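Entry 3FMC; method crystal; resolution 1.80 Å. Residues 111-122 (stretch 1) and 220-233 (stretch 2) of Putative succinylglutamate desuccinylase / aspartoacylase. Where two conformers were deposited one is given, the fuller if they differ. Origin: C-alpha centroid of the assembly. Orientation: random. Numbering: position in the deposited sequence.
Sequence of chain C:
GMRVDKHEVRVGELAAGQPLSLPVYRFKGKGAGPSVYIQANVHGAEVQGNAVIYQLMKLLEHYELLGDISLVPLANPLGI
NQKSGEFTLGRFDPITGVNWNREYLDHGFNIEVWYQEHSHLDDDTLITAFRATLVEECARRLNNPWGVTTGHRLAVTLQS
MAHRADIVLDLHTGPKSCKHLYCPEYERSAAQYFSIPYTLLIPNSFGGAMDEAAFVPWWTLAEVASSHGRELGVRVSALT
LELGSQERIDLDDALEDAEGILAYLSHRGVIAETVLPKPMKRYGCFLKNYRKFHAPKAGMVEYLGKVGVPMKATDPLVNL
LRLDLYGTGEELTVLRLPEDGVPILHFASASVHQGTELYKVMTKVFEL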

# COMPACT_ATOMS: atom_id res chain seq x y z
N ILE C 111 -4.39 -36.76 -19.77
CA ILE C 111 -5.04 -37.74 -18.90
C ILE C 111 -5.57 -38.93 -19.71
O ILE C 111 -5.54 -40.08 -19.24
N GLU C 112 -6.05 -38.66 -20.91
CA GLU C 112 -6.47 -39.74 -21.80
C GLU C 112 -5.29 -40.71 -21.99
O GLU C 112 -5.45 -41.90 -21.77
N VAL C 113 -4.11 -40.20 -22.34
CA VAL C 113 -2.91 -41.03 -22.52
C VAL C 113 -2.50 -41.69 -21.23
O VAL C 113 -2.17 -42.86 -21.19
N TRP C 114 -2.52 -40.95 -20.12
CA TRP C 114 -2.17 -41.54 -18.84
C TRP C 114 -3.14 -42.69 -18.55
O TRP C 114 -2.74 -43.77 -18.10
N TYR C 115 -4.44 -42.44 -18.78
CA TYR C 115 -5.43 -43.50 -18.54
C TYR C 115 -5.13 -44.75 -19.37
O TYR C 115 -5.09 -45.86 -18.83
N GLN C 116 -4.92 -44.58 -20.67
CA GLN C 116 -4.63 -45.73 -21.54
C GLN C 116 -3.44 -46.53 -21.02
O GLN C 116 -3.49 -47.76 -20.97
N GLU C 117 -2.41 -45.83 -20.57
CA GLU C 117 -1.20 -46.48 -20.04
C GLU C 117 -1.35 -47.17 -18.69
O GLU C 117 -0.49 -47.96 -18.31
N HIS C 118 -2.43 -46.89 -17.96
CA HIS C 118 -2.66 -47.53 -16.67
C HIS C 118 -3.98 -48.30 -16.61
O HIS C 118 -4.33 -48.87 -15.57
N SER C 119 -4.72 -48.34 -17.72
CA SER C 119 -6.09 -48.91 -17.70
C SER C 119 -6.16 -50.39 -17.32
O SER C 119 -7.20 -50.86 -16.86
N HIS C 120 -5.05 -51.11 -17.50
CA HIS C 120 -4.97 -52.53 -17.14
C HIS C 120 -4.91 -52.75 -15.64
O HIS C 120 -5.09 -53.88 -15.17
N LEU C 121 -4.65 -51.69 -14.89
CA LEU C 121 -4.59 -51.76 -13.43
C LEU C 121 -5.96 -51.81 -12.82
O LEU C 121 -6.91 -51.28 -13.39
N ASP C 122 -6.08 -52.42 -11.64
CA ASP C 122 -7.35 -52.45 -10.93
C ASP C 122 -7.60 -51.04 -10.37
O ASP C 122 -6.67 -50.22 -10.35
N THR C 220 -11.61 -35.12 -14.32
CA THR C 220 -11.24 -35.39 -15.71
C THR C 220 -10.91 -36.89 -15.92
O THR C 220 -11.29 -37.45 -16.94
N LEU C 221 -10.20 -37.50 -14.98
CA LEU C 221 -9.87 -38.91 -15.04
C LEU C 221 -11.16 -39.77 -15.03
O LEU C 221 -11.25 -40.72 -15.77
N ALA C 222 -12.12 -39.40 -14.19
CA ALA C 222 -13.40 -40.12 -14.09
C ALA C 222 -14.14 -40.01 -15.41
O ALA C 222 -14.74 -41.00 -15.89
N GLU C 223 -14.07 -38.83 -16.02
CA GLU C 223 -14.69 -38.57 -17.35
C GLU C 223 -14.08 -39.44 -18.42
O GLU C 223 -14.78 -40.05 -19.23
N VAL C 224 -12.75 -39.47 -18.44
CA VAL C 224 -12.01 -40.30 -19.38
C VAL C 224 -12.36 -41.78 -19.19
O VAL C 224 -12.62 -42.46 -20.16
N ALA C 225 -12.35 -42.27 -17.96
CA ALA C 225 -12.68 -43.68 -17.68
C ALA C 225 -14.12 -44.00 -18.16
O ALA C 225 -14.37 -45.04 -18.82
N SER C 226 -15.07 -43.11 -17.84
CA SER C 226 -16.49 -43.28 -18.27
C SER C 226 -16.66 -43.29 -19.79
O SER C 226 -17.53 -43.98 -20.34
N SER C 227 -15.87 -42.48 -20.49
CA SER C 227 -15.93 -42.48 -21.95
C SER C 227 -15.54 -43.88 -22.48
O SER C 227 -15.93 -44.24 -23.60
N HIS C 228 -14.78 -44.65 -21.69
CA HIS C 228 -14.43 -46.03 -22.04
C HIS C 228 -15.28 -47.07 -21.33
O HIS C 228 -14.91 -48.25 -21.29
N GLY C 229 -16.42 -46.66 -20.78
CA GLY C 229 -17.30 -47.60 -20.08
C GLY C 229 -16.79 -48.16 -18.78
O GLY C 229 -17.21 -49.24 -18.35
N ARG C 230 -15.86 -47.44 -18.14
CA ARG C 230 -15.33 -47.84 -16.83
C ARG C 230 -15.67 -46.78 -15.78
O ARG C 230 -15.43 -45.58 -15.96
N GLU C 231 -16.28 -47.24 -14.71
CA GLU C 231 -16.71 -46.36 -13.69
C GLU C 231 -15.68 -46.37 -12.59
O GLU C 231 -15.49 -47.36 -11.89
N LEU C 232 -14.97 -45.25 -12.46
CA LEU C 232 -14.01 -45.05 -11.38
C LEU C 232 -14.63 -44.20 -10.28
O LEU C 232 -14.42 -44.48 -9.11
N GLY C 233 -15.37 -43.18 -10.67
CA GLY C 233 -15.91 -42.21 -9.75
C GLY C 233 -14.85 -41.10 -9.60
O GLY C 233 -13.71 -41.30 -9.97

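A fully extended arginine that reaches past a tyrosine to bind two backbone carbonyls of a turn is the most distinctive element of this contact. Arg230, with chi1 to chi3 all t and chi4 at -179°, passes the phenol of Tyr115 (OH of Tyr115 to CD of Arg230, 3.2 Å) and presents the edge of its guanidinium to the carbonyls of Ser119 and Leu121, within the type I turn His118-Leu121. Arg230 NH2 donates to Leu121 O at 2.9 Å with good geometry; Arg230 NH1 adds weak hydrogen bonds to Ser119 O (2.8 Å) and Leu121 O (3.4 Å). The principle is general: a planar, multidentate donor can tie together acceptors that a turn has gathered.

The helices themselves cross at -61°, their axes approaching to 9.6 Å, and the space between them is filled mainly by apolar groups. Tyr115 (chi1 t), the residue most covered by the opposing stretch, points toward it. Its CB meets Val224 CG1 at 3.6 Å, while CA of Ala225 lies over one ring face, 4.2 Å from the centroid, as a CH-pi contact. Ile111 (m, t) also points in, placing CG2 3.9 Å from Leu221 CD1 and CD1 3.6 Å from Thr220 CG2. Leu221 (t, p) starts sideways but bends nearer, so that its CD1 also lies 4.2 Å from Trp114 CE3.

Toward the solvent the packing becomes polar. His228 (m) runs nearly parallel to the Tyr115 ring, at 15°, yet the rings are slid apart, with centroids 5.4 Å distant, and barely overlap. ND1 of His228 donates to Val224 O (3.0 Å) within its own stretch. Gln116 (m, m) lays NE2 over the imidazole face, 3.0 Å from His228 CE1, and uses the same NE2 to donate to Glu112 OE2 at 2.8 Å. That carboxylate oxygen, Glu112 OE2, in turn sits at the imidazole edge, 3.0 Å from His228 CE1.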

# COMPACT_ATOMS: atom_id res chain seq x y z
CB ILE C 111 -6.12 -37.07 -17.99
CG1 ILE C 111 -5.41 -36.17 -16.99
CG2 ILE C 111 -6.96 -38.13 -17.25
CD1 ILE C 111 -6.31 -35.22 -16.16
CB GLU C 112 -7.01 -39.20 -23.14
CG GLU C 112 -7.41 -40.29 -24.15
CD GLU C 112 -8.42 -41.32 -23.58
OE1 GLU C 112 -9.50 -40.89 -23.11
OE2 GLU C 112 -8.12 -42.54 -23.62
CB VAL C 113 -1.72 -40.21 -23.14
CG1 VAL C 113 -0.40 -41.01 -23.12
CG2 VAL C 113 -2.08 -39.78 -24.56
CB TRP C 114 -2.27 -40.51 -17.71
CG TRP C 114 -1.76 -41.00 -16.41
CD1 TRP C 114 -0.53 -40.75 -15.87
CD2 TRP C 114 -2.45 -41.84 -15.44
NE1 TRP C 114 -0.42 -41.35 -14.65
CE2 TRP C 114 -1.57 -42.04 -14.37
CE3 TRP C 114 -3.74 -42.43 -15.39
CZ2 TRP C 114 -1.91 -42.80 -13.26
CZ3 TRP C 114 -4.07 -43.19 -14.29
CH2 TRP C 114 -3.16 -43.37 -13.23
CB TYR C 115 -6.85 -43.00 -18.81
CG TYR C 115 -7.85 -44.11 -18.64
CD1 TYR C 115 -8.23 -44.52 -17.36
CD2 TYR C 115 -8.40 -44.75 -19.74
CE1 TYR C 115 -9.15 -45.57 -17.19
CE2 TYR C 115 -9.31 -45.80 -19.59
CZ TYR C 115 -9.68 -46.19 -18.31
OH TYR C 115 -10.60 -47.21 -18.12
CB GLN C 116 -4.46 -45.31 -23.01
CG GLN C 116 -5.79 -44.80 -23.65
CD GLN C 116 -6.97 -45.81 -23.54
OE1 GLN C 116 -6.81 -47.02 -23.74
NE2 GLN C 116 -8.16 -45.31 -23.23
CB GLU C 117 -0.07 -45.45 -19.99
CG GLU C 117 0.27 -44.92 -21.39
CD GLU C 117 1.37 -43.88 -21.45
OE1 GLU C 117 1.73 -43.29 -20.40
OE2 GLU C 117 1.86 -43.64 -22.59
CB HIS C 118 -2.67 -46.47 -15.56
CG HIS C 118 -1.40 -45.70 -15.45
ND1 HIS C 118 -1.07 -44.69 -16.31
CD2 HIS C 118 -0.36 -45.82 -14.58
CE1 HIS C 118 0.12 -44.21 -15.98
NE2 HIS C 118 0.57 -44.87 -14.93
CB SER C 119 -6.83 -48.66 -19.02
OG SER C 119 -6.17 -49.26 -20.10
CB HIS C 120 -3.72 -53.13 -17.76
CG HIS C 120 -2.45 -52.54 -17.22
ND1 HIS C 120 -1.88 -51.41 -17.75
CD2 HIS C 120 -1.66 -52.93 -16.20
CE1 HIS C 120 -0.78 -51.13 -17.08
NE2 HIS C 120 -0.62 -52.04 -16.14
CB LEU C 121 -3.85 -50.54 -12.86
CG LEU C 121 -2.40 -50.39 -13.29
CD1 LEU C 121 -1.81 -49.11 -12.70
CD2 LEU C 121 -1.63 -51.60 -12.81
CB ASP C 122 -7.39 -53.52 -9.83
CG ASP C 122 -6.32 -53.33 -8.74
OD1 ASP C 122 -5.54 -54.27 -8.51
OD2 ASP C 122 -6.27 -52.26 -8.09
CB THR C 220 -10.05 -34.52 -16.11
OG1 THR C 220 -10.45 -33.14 -15.99
CG2 THR C 220 -9.64 -34.82 -17.52
CB LEU C 221 -9.01 -39.34 -13.83
CG LEU C 221 -8.64 -40.82 -13.73
CD1 LEU C 221 -7.68 -41.16 -14.87
CD2 LEU C 221 -8.02 -41.15 -12.38
CB ALA C 222 -14.24 -39.55 -12.95
CB GLU C 223 -14.53 -37.08 -17.76
CG GLU C 223 -15.36 -36.10 -16.94
CD GLU C 223 -15.10 -34.63 -17.28
OE1 GLU C 223 -14.11 -34.32 -18.02
OE2 GLU C 223 -15.89 -33.79 -16.79
CB VAL C 224 -10.49 -40.08 -19.28
CG1 VAL C 224 -9.71 -41.18 -20.02
CG2 VAL C 224 -10.16 -38.63 -19.80
CB ALA C 225 -12.48 -44.00 -16.19
CB SER C 226 -17.39 -42.18 -17.68
OG SER C 226 -17.40 -42.31 -16.27
CB SER C 227 -15.03 -41.39 -22.56
OG SER C 227 -13.67 -41.78 -22.49
CB HIS C 228 -12.95 -46.30 -21.74
CG HIS C 228 -12.04 -45.50 -22.60
ND1 HIS C 228 -11.43 -44.35 -22.15
CD2 HIS C 228 -11.75 -45.60 -23.92
CE1 HIS C 228 -10.75 -43.80 -23.15
NE2 HIS C 228 -10.94 -44.53 -24.23
CB ARG C 230 -13.83 -48.07 -16.86
CG ARG C 230 -13.28 -48.40 -15.49
CD ARG C 230 -11.85 -48.80 -15.62
NE ARG C 230 -11.23 -49.15 -14.34
CZ ARG C 230 -9.95 -49.52 -14.24
NH1 ARG C 230 -9.19 -49.59 -15.32
NH2 ARG C 230 -9.45 -49.83 -13.06
CB GLU C 231 -18.12 -46.77 -13.19
CG GLU C 231 -18.54 -46.12 -11.90
CD GLU C 231 -18.76 -44.61 -11.97
OE1 GLU C 231 -18.75 -44.03 -13.07
OE2 GLU C 231 -18.99 -44.02 -10.89
CB LEU C 232 -12.77 -44.32 -11.89
CG LEU C 232 -11.86 -45.04 -12.86
CD1 LEU C 232 -10.79 -44.07 -13.33
CD2 LEU C 232 -11.26 -46.25 -12.19